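Local coordinates for acetylcholine-binding protein (Bulinus truncatus, PDB 2BJ0), which probably binds acetylcholine at subunit interfaces of a pentamer that shares its scaffold with the ligand-binding domain of nicotinic acetylcholine receptors, at residues P94-A99 and P114-R119; K32-V37 and E47-T52; L70-L75 and V103-G108. All coordinates share one frame; numbering follows the deposited sequence.

Interaction 1: P94-A99 and P114-R119; sequences PELLSA and PSQRVR
Pro-94 and Gln-116 lie side by side where the short strand 95-96 pairs, antiparallel, with strand 109-121 in the immunoglobulin-like beta sandwich. The ring carbon Pro-94 CB rests 3.7 Å from Gln-116 NE2, and on the backbone Pro-94 CA directs a C-H at the carbonyl oxygen of Arg-117. Glu-95 follows as the hydrogen-bonded partner of Arg-117: Glu-95 N donates to Arg-117 O at 3.0 Å, and Arg-117 N returns the bond to Glu-95 O at 2.9 Å. Their side chains run alongside each other over the same face of the sheet and close in a salt bridge, Arg-117 NH2 to Glu-95 OE1 at 3.0 Å. The bond is nearly straight at 176°; OE1 sits in the guanidinium plane, whereas NH2 meets the carboxylate from above, the two planes being 55° apart. Ala-93 N of a neighbouring subunit also donates to OE1, and Glu-47 takes Arg-117 NH1, tying this pair into a charged network at the interface. On the reverse face Leu-96 crosses Pro-114 at about a right angle, CD1 lying 3.8 Å from Pro-114 CB. Leu-97 then leaves the strand, its N donating to Ser-115 O at 2.7 Å while its CD1 reaches Ser-115 OG. Finally, Ser-98, its OG between the backbone N and the carbonyl carbon (chi1 52°), accepts a bond from Ser-115 N at 3.0 Å.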
# COMPACT_ATOMS: atom_id res chain seq x y z
N PRO A 94 1.11 -7.56 -10.49
CA PRO A 94 1.61 -8.82 -9.93
C PRO A 94 2.02 -8.59 -8.48
O PRO A 94 2.56 -7.54 -8.17
CB PRO A 94 2.84 -9.12 -10.77
CG PRO A 94 3.21 -7.83 -11.32
CD PRO A 94 1.93 -7.10 -11.62
N GLU A 95 1.74 -9.55 -7.61
CA GLU A 95 1.98 -9.38 -6.20
C GLU A 95 3.25 -10.10 -5.86
O GLU A 95 3.40 -11.30 -6.16
CB GLU A 95 0.81 -9.94 -5.39
CG GLU A 95 0.96 -9.70 -3.90
CD GLU A 95 -0.30 -10.04 -3.13
OE1 GLU A 95 -0.56 -11.23 -2.92
OE2 GLU A 95 -1.03 -9.10 -2.75
N LEU A 96 4.19 -9.36 -5.28
CA LEU A 96 5.45 -9.94 -4.85
C LEU A 96 5.27 -10.75 -3.58
O LEU A 96 4.68 -10.27 -2.57
CB LEU A 96 6.51 -8.85 -4.69
CG LEU A 96 7.89 -9.26 -4.20
CD1 LEU A 96 8.61 -10.00 -5.31
CD2 LEU A 96 8.66 -7.98 -3.78
N LEU A 97 5.80 -11.98 -3.62
CA LEU A 97 5.61 -12.96 -2.54
C LEU A 97 6.88 -13.31 -1.76
O LEU A 97 6.84 -14.10 -0.80
CB LEU A 97 4.99 -14.23 -3.14
CG LEU A 97 3.77 -14.14 -4.06
CD1 LEU A 97 3.47 -15.52 -4.69
CD2 LEU A 97 2.58 -13.69 -3.25
N SER A 98 8.00 -12.74 -2.14
CA SER A 98 9.29 -13.11 -1.55
C SER A 98 10.02 -11.80 -1.20
O SER A 98 9.59 -10.74 -1.63
CB SER A 98 10.12 -13.86 -2.60
OG SER A 98 10.17 -13.09 -3.78
N ALA A 99 11.13 -11.89 -0.46
CA ALA A 99 11.93 -10.72 -0.08
C ALA A 99 12.55 -10.07 -1.32
O ALA A 99 13.01 -10.76 -2.22
CB ALA A 99 13.01 -11.14 0.87
N PRO A 114 12.40 -12.88 -8.12
CA PRO A 114 11.12 -12.57 -7.50
C PRO A 114 10.08 -13.72 -7.62
O PRO A 114 9.91 -14.27 -8.70
CB PRO A 114 10.64 -11.32 -8.27
CG PRO A 114 11.36 -11.31 -9.57
CD PRO A 114 12.61 -12.14 -9.39
N SER A 115 9.41 -14.09 -6.52
CA SER A 115 8.22 -14.92 -6.65
C SER A 115 6.99 -14.01 -6.74
O SER A 115 6.77 -13.19 -5.79
CB SER A 115 8.11 -15.89 -5.48
OG SER A 115 6.94 -16.70 -5.65
N GLN A 116 6.19 -14.12 -7.81
CA GLN A 116 4.98 -13.25 -7.94
C GLN A 116 3.73 -14.01 -8.30
O GLN A 116 3.77 -14.99 -9.06
CB GLN A 116 5.18 -12.14 -8.98
CG GLN A 116 6.47 -11.30 -8.81
CD GLN A 116 6.83 -10.57 -10.08
OE1 GLN A 116 7.39 -11.16 -11.04
NE2 GLN A 116 6.52 -9.31 -10.11
N ARG A 117 2.61 -13.53 -7.77
CA ARG A 117 1.29 -14.01 -8.16
C ARG A 117 0.78 -13.10 -9.27
O ARG A 117 0.60 -11.90 -9.04
CB ARG A 117 0.30 -13.99 -6.97
CG ARG A 117 -1.07 -14.45 -7.43
CD ARG A 117 -2.13 -14.67 -6.34
NE ARG A 117 -2.18 -13.59 -5.35
CZ ARG A 117 -3.30 -13.08 -4.86
NH1 ARG A 117 -4.48 -13.50 -5.30
NH2 ARG A 117 -3.23 -12.13 -3.95
N VAL A 118 0.54 -13.69 -10.45
CA VAL A 118 0.22 -12.99 -11.70
C VAL A 118 -1.13 -13.45 -12.27
O VAL A 118 -1.37 -14.65 -12.41
CB VAL A 118 1.32 -13.27 -12.79
CG1 VAL A 118 1.14 -12.35 -13.98
CG2 VAL A 118 2.70 -13.02 -12.23
N ARG A 119 -1.97 -12.49 -12.64
CA ARG A 119 -3.30 -12.76 -13.14
C ARG A 119 -3.42 -12.30 -14.58
O ARG A 119 -2.94 -11.23 -14.95
CB ARG A 119 -4.35 -12.00 -12.29
CG ARG A 119 -5.83 -12.41 -12.57
CD ARG A 119 -6.86 -11.44 -11.89
NE ARG A 119 -6.72 -11.51 -10.44
CZ ARG A 119 -7.18 -10.61 -9.56
NH1 ARG A 119 -7.80 -9.50 -9.97
NH2 ARG A 119 -6.97 -10.80 -8.25

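Interaction 2: K32-V37 and E47-T52; sequences KLMNIV and EVVLWT
A classic beta bulge, with Met-34 and Asn-35 both facing Val-49, interrupts the hairpin of strands 25-40 and 45-57. Met-34 N donates to Val-49 O at 2.8 Å, and Val-49 N donates to Asn-35 O at 2.8 Å, so the extra residue shifts the register by one without breaking the pairing. The bulge carries Met-34 over one face of Trp-51: SD stands 3.8 Å from the centroid of the five-membered ring, a Met-aromatic contact, with CG beside it in a CH-pi contact. Bends at chi2 (-64°), which sets SD, and chi3 (-67°), which sets CE, bring Met-34 CE 3.4 Å from Trp-51 CZ2. Another subunit supplies Trp-142, edge-to-face with Trp-51, an arrangement consistent with the aromatic agonist pocket of this family. On the face bearing Leu-33 and Ile-36 one pair is tight: Leu-33 CD1 lies 3.5 Å from Val-48 CB, with Phe-198 of strand 190-202 packed on both residues. Lys-32 contributes its CG near Trp-51 CE3, while its ammonium goes to Glu-163 and Glu-156. Across these two strands the indole is met by sulfur and carbon over one face, a contact that is probably largely dispersive.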
# COMPACT_ATOMS: atom_id res chain seq x y z
N LYS A 32 9.94 -20.48 -13.22
CA LYS A 32 9.42 -21.65 -12.55
C LYS A 32 7.94 -21.40 -12.31
O LYS A 32 7.57 -20.51 -11.52
CB LYS A 32 10.13 -21.88 -11.20
CG LYS A 32 11.65 -22.12 -11.30
CD LYS A 32 11.90 -23.57 -11.71
CE LYS A 32 13.24 -23.69 -12.37
NZ LYS A 32 13.48 -25.08 -12.83
N LEU A 33 7.09 -22.19 -12.97
CA LEU A 33 5.67 -22.14 -12.69
C LEU A 33 5.42 -23.03 -11.48
O LEU A 33 5.60 -24.23 -11.57
CB LEU A 33 4.82 -22.55 -13.92
CG LEU A 33 3.29 -22.54 -13.77
CD1 LEU A 33 2.78 -21.14 -13.44
CD2 LEU A 33 2.59 -23.04 -15.03
N MET A 34 5.06 -22.41 -10.35
CA MET A 34 4.95 -23.09 -9.06
C MET A 34 3.57 -23.65 -8.75
O MET A 34 3.44 -24.71 -8.12
CB MET A 34 5.35 -22.14 -7.92
CG MET A 34 6.72 -21.50 -8.10
SD MET A 34 8.07 -22.71 -8.06
CE MET A 34 7.98 -23.26 -6.35
N ASN A 35 2.55 -22.92 -9.17
CA ASN A 35 1.21 -23.27 -8.83
C ASN A 35 0.23 -22.48 -9.75
O ASN A 35 0.57 -21.41 -10.23
CB ASN A 35 0.94 -22.92 -7.38
CG ASN A 35 -0.22 -23.65 -6.75
OD1 ASN A 35 -0.95 -24.36 -7.43
ND2 ASN A 35 -0.38 -23.50 -5.44
N ILE A 36 -0.93 -23.02 -9.96
CA ILE A 36 -2.02 -22.33 -10.66
C ILE A 36 -3.00 -22.17 -9.54
O ILE A 36 -3.57 -23.16 -9.09
CB ILE A 36 -2.60 -23.11 -11.81
CG1 ILE A 36 -1.62 -23.18 -12.99
CG2 ILE A 36 -3.92 -22.49 -12.24
CD1 ILE A 36 -2.14 -23.99 -14.16
N VAL A 37 -3.20 -20.94 -9.03
CA VAL A 37 -4.05 -20.73 -7.82
C VAL A 37 -5.51 -20.34 -8.06
O VAL A 37 -6.33 -20.45 -7.14
CB VAL A 37 -3.34 -19.78 -6.84
CG1 VAL A 37 -2.10 -20.45 -6.28
CG2 VAL A 37 -2.98 -18.48 -7.51
N GLU A 47 -4.68 -17.30 -12.41
CA GLU A 47 -3.67 -16.71 -11.53
C GLU A 47 -2.69 -17.83 -11.25
O GLU A 47 -3.08 -18.93 -10.91
CB GLU A 47 -4.24 -16.26 -10.16
CG GLU A 47 -5.14 -15.04 -10.13
CD GLU A 47 -5.26 -14.44 -8.72
OE1 GLU A 47 -5.00 -15.13 -7.71
OE2 GLU A 47 -5.61 -13.24 -8.62
N VAL A 48 -1.42 -17.52 -11.41
CA VAL A 48 -0.35 -18.47 -11.20
C VAL A 48 0.60 -17.90 -10.16
O VAL A 48 0.65 -16.70 -9.95
CB VAL A 48 0.46 -18.73 -12.53
CG1 VAL A 48 -0.42 -19.30 -13.61
CG2 VAL A 48 1.15 -17.47 -13.01
N VAL A 49 1.35 -18.78 -9.49
CA VAL A 49 2.59 -18.38 -8.82
C VAL A 49 3.78 -18.73 -9.71
O VAL A 49 3.93 -19.87 -10.17
CB VAL A 49 2.72 -19.03 -7.45
CG1 VAL A 49 4.06 -18.65 -6.79
CG2 VAL A 49 1.56 -18.60 -6.57
N LEU A 50 4.63 -17.73 -9.91
CA LEU A 50 5.72 -17.80 -10.88
C LEU A 50 6.98 -17.21 -10.25
O LEU A 50 6.95 -16.08 -9.73
CB LEU A 50 5.30 -16.99 -12.12
CG LEU A 50 6.23 -16.91 -13.34
CD1 LEU A 50 6.28 -18.26 -14.11
CD2 LEU A 50 5.80 -15.78 -14.28
N TRP A 51 8.08 -17.96 -10.26
CA TRP A 51 9.39 -17.36 -10.02
C TRP A 51 9.99 -16.96 -11.35
O TRP A 51 9.96 -17.76 -12.28
CB TRP A 51 10.35 -18.34 -9.36
CG TRP A 51 9.91 -18.92 -8.07
CD1 TRP A 51 8.76 -18.62 -7.34
CD2 TRP A 51 10.62 -19.89 -7.30
NE1 TRP A 51 8.75 -19.35 -6.17
CE2 TRP A 51 9.87 -20.13 -6.12
CE3 TRP A 51 11.83 -20.59 -7.49
CZ2 TRP A 51 10.28 -21.05 -5.15
CZ3 TRP A 51 12.23 -21.51 -6.51
CH2 TRP A 51 11.46 -21.71 -5.36
N THR A 52 10.50 -15.73 -11.42
CA THR A 52 11.24 -15.21 -12.56
C THR A 52 12.67 -15.19 -12.12
O THR A 52 12.98 -14.57 -11.12
CB THR A 52 10.81 -13.76 -12.90
OG1 THR A 52 9.52 -13.78 -13.51
CG2 THR A 52 11.70 -13.16 -14.03

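Interaction 3: L70-L75 and V103-G108; sequences LDQVSL and VVSKDG
Val-73 and Val-104 form the hydrogen-bonded pair at the heart of this antiparallel contact between strands 72-76 and 101-105, in the part of the sheet near the N-terminal end of the chain. Val-73 N donates to Val-104 O at 2.9 Å, and Val-104 N answers with a shorter bond to Val-73 O, 2.7 Å and almost straight at 172°. The same Val-73 O also receives a C-H from Val-103 CA at 3.2 Å. Beyond the strand the pairing fades: Lys-106 N to Asp-71 O is a weak bond of 3.5 Å, and the segment 103-108 reverses through a type I turn from Ser-105 to Gly-108.

Side-chain packing falls on two faces. On the apolar one, Val-73 and Val-104 lie side by side, and Leu-75 CD1 comes 3.8 Å from Val-104 CG2. On the other, Val-103 stands between Gln-72 and Ser-74. With Gln-72 CG set between its backbone N and carbonyl carbon (chi1 51°), the chain extends past Val-103 and its amide carbon CD meets Val-103 CG1 at 3.7 Å; Val-103 CG2 touches Ser-74 CB. A neighbouring subunit covers this second face, Thr-143 of that chain bonding Ser-74 OG.

Around Lys-106, aliphatic carbons meet carbonyl oxygens: CG rests on Asp-71 O, and CE lies at a short 3.0 Å from Leu-70 O. Its NZ hydrogen-bonds separately to the carbonyl oxygens of Ser-68 and Leu-65. Asp-71 OD1, though oppositely charged, remains 5.5 Å from Lys-106 NZ and makes no salt bridge with it. The ammonium thus bonds to main-chain carbonyls, which it would be expected to polarise, and it links the turn after strand 101-105 to the loop before strand 72-76.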
# COMPACT_ATOMS: atom_id res chain seq x y z
N LEU A 70 33.28 -12.57 2.04
CA LEU A 70 32.05 -12.90 1.29
C LEU A 70 32.31 -13.26 -0.18
O LEU A 70 32.98 -12.51 -0.89
CB LEU A 70 31.07 -11.71 1.35
CG LEU A 70 30.54 -11.14 2.67
CD1 LEU A 70 29.63 -9.97 2.42
CD2 LEU A 70 29.80 -12.17 3.48
N ASP A 71 31.78 -14.41 -0.62
CA ASP A 71 31.87 -14.83 -2.04
C ASP A 71 30.77 -14.18 -2.88
O ASP A 71 30.87 -14.09 -4.11
CB ASP A 71 31.78 -16.36 -2.17
CG ASP A 71 32.63 -17.09 -1.14
OD1 ASP A 71 33.82 -16.71 -0.97
OD2 ASP A 71 32.18 -18.04 -0.43
N GLN A 72 29.71 -13.77 -2.20
CA GLN A 72 28.63 -13.02 -2.80
C GLN A 72 27.91 -12.22 -1.71
O GLN A 72 28.13 -12.44 -0.52
CB GLN A 72 27.66 -13.94 -3.51
CG GLN A 72 27.17 -15.08 -2.67
CD GLN A 72 26.39 -16.06 -3.49
OE1 GLN A 72 26.78 -16.37 -4.64
NE2 GLN A 72 25.28 -16.54 -2.94
N VAL A 73 27.09 -11.26 -2.14
CA VAL A 73 26.38 -10.40 -1.21
C VAL A 73 24.97 -10.19 -1.74
O VAL A 73 24.75 -9.98 -2.94
CB VAL A 73 27.15 -9.04 -0.91
CG1 VAL A 73 27.18 -8.14 -2.09
CG2 VAL A 73 26.55 -8.30 0.31
N SER A 74 24.03 -10.30 -0.81
CA SER A 74 22.64 -9.98 -1.05
C SER A 74 22.37 -8.52 -0.63
O SER A 74 22.76 -8.09 0.46
CB SER A 74 21.79 -10.96 -0.24
OG SER A 74 20.42 -10.58 -0.17
N LEU A 75 21.71 -7.77 -1.51
CA LEU A 75 21.39 -6.37 -1.28
C LEU A 75 19.94 -6.10 -1.63
O LEU A 75 19.36 -6.78 -2.48
CB LEU A 75 22.30 -5.47 -2.09
CG LEU A 75 23.81 -5.63 -1.86
CD1 LEU A 75 24.60 -5.23 -3.12
CD2 LEU A 75 24.22 -4.83 -0.63
N VAL A 103 21.37 -10.78 -5.43
CA VAL A 103 22.65 -11.32 -4.98
C VAL A 103 23.70 -11.06 -6.03
O VAL A 103 23.53 -11.44 -7.19
CB VAL A 103 22.59 -12.83 -4.73
CG1 VAL A 103 23.99 -13.36 -4.39
CG2 VAL A 103 21.56 -13.17 -3.62
N VAL A 104 24.76 -10.39 -5.60
CA VAL A 104 25.86 -9.96 -6.44
C VAL A 104 27.04 -10.90 -6.16
O VAL A 104 27.40 -11.12 -5.01
CB VAL A 104 26.28 -8.51 -6.09
CG1 VAL A 104 27.33 -8.02 -7.01
CG2 VAL A 104 25.08 -7.59 -6.11
N SER A 105 27.61 -11.45 -7.24
CA SER A 105 28.76 -12.35 -7.18
C SER A 105 30.05 -11.59 -7.32
O SER A 105 30.04 -10.43 -7.74
CB SER A 105 28.67 -13.35 -8.32
OG SER A 105 27.52 -14.16 -8.16
N LYS A 106 31.18 -12.25 -7.02
CA LYS A 106 32.52 -11.64 -7.09
C LYS A 106 32.89 -11.09 -8.45
O LYS A 106 33.67 -10.16 -8.55
CB LYS A 106 33.63 -12.62 -6.64
CG LYS A 106 33.71 -12.82 -5.12
CD LYS A 106 35.14 -12.65 -4.55
CE LYS A 106 35.09 -12.75 -3.00
NZ LYS A 106 36.02 -11.84 -2.26
N ASP A 107 32.33 -11.65 -9.51
CA ASP A 107 32.63 -11.11 -10.83
C ASP A 107 31.61 -10.03 -11.30
O ASP A 107 31.68 -9.55 -12.43
CB ASP A 107 32.76 -12.25 -11.84
CG ASP A 107 31.42 -12.90 -12.16
OD1 ASP A 107 30.44 -12.73 -11.40
OD2 ASP A 107 31.26 -13.61 -13.18
N GLY A 108 30.68 -9.64 -10.43
CA GLY A 108 29.76 -8.55 -10.77
C GLY A 108 28.52 -9.05 -11.49
O GLY A 108 27.72 -8.24 -11.98

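Interactions 1 and 2 are neighbours in one sheet, their centres 9 Å apart, because strand 109-121 pairs with strand 95-96 along one edge and with strand 45-57 along the other. Touches joining them include a probable hydrogen bond of 2.8 Å from Gln-116 N to Leu-50 O and Ser-115 OG packed 3.1 Å from Trp-51 CD1. A salt bridge of 2.7 Å links Arg-119 NE and Glu-47 OE2. That serine touches the rim of the tryptophan that meets Trp-142 of a neighbouring subunit, probably at the agonist pocket; Ser-98 packs on the same Trp-142. Interaction 3, centred 23 Å from interaction 1 and 27 Å from interaction 2, extends the interface farther along the sheet.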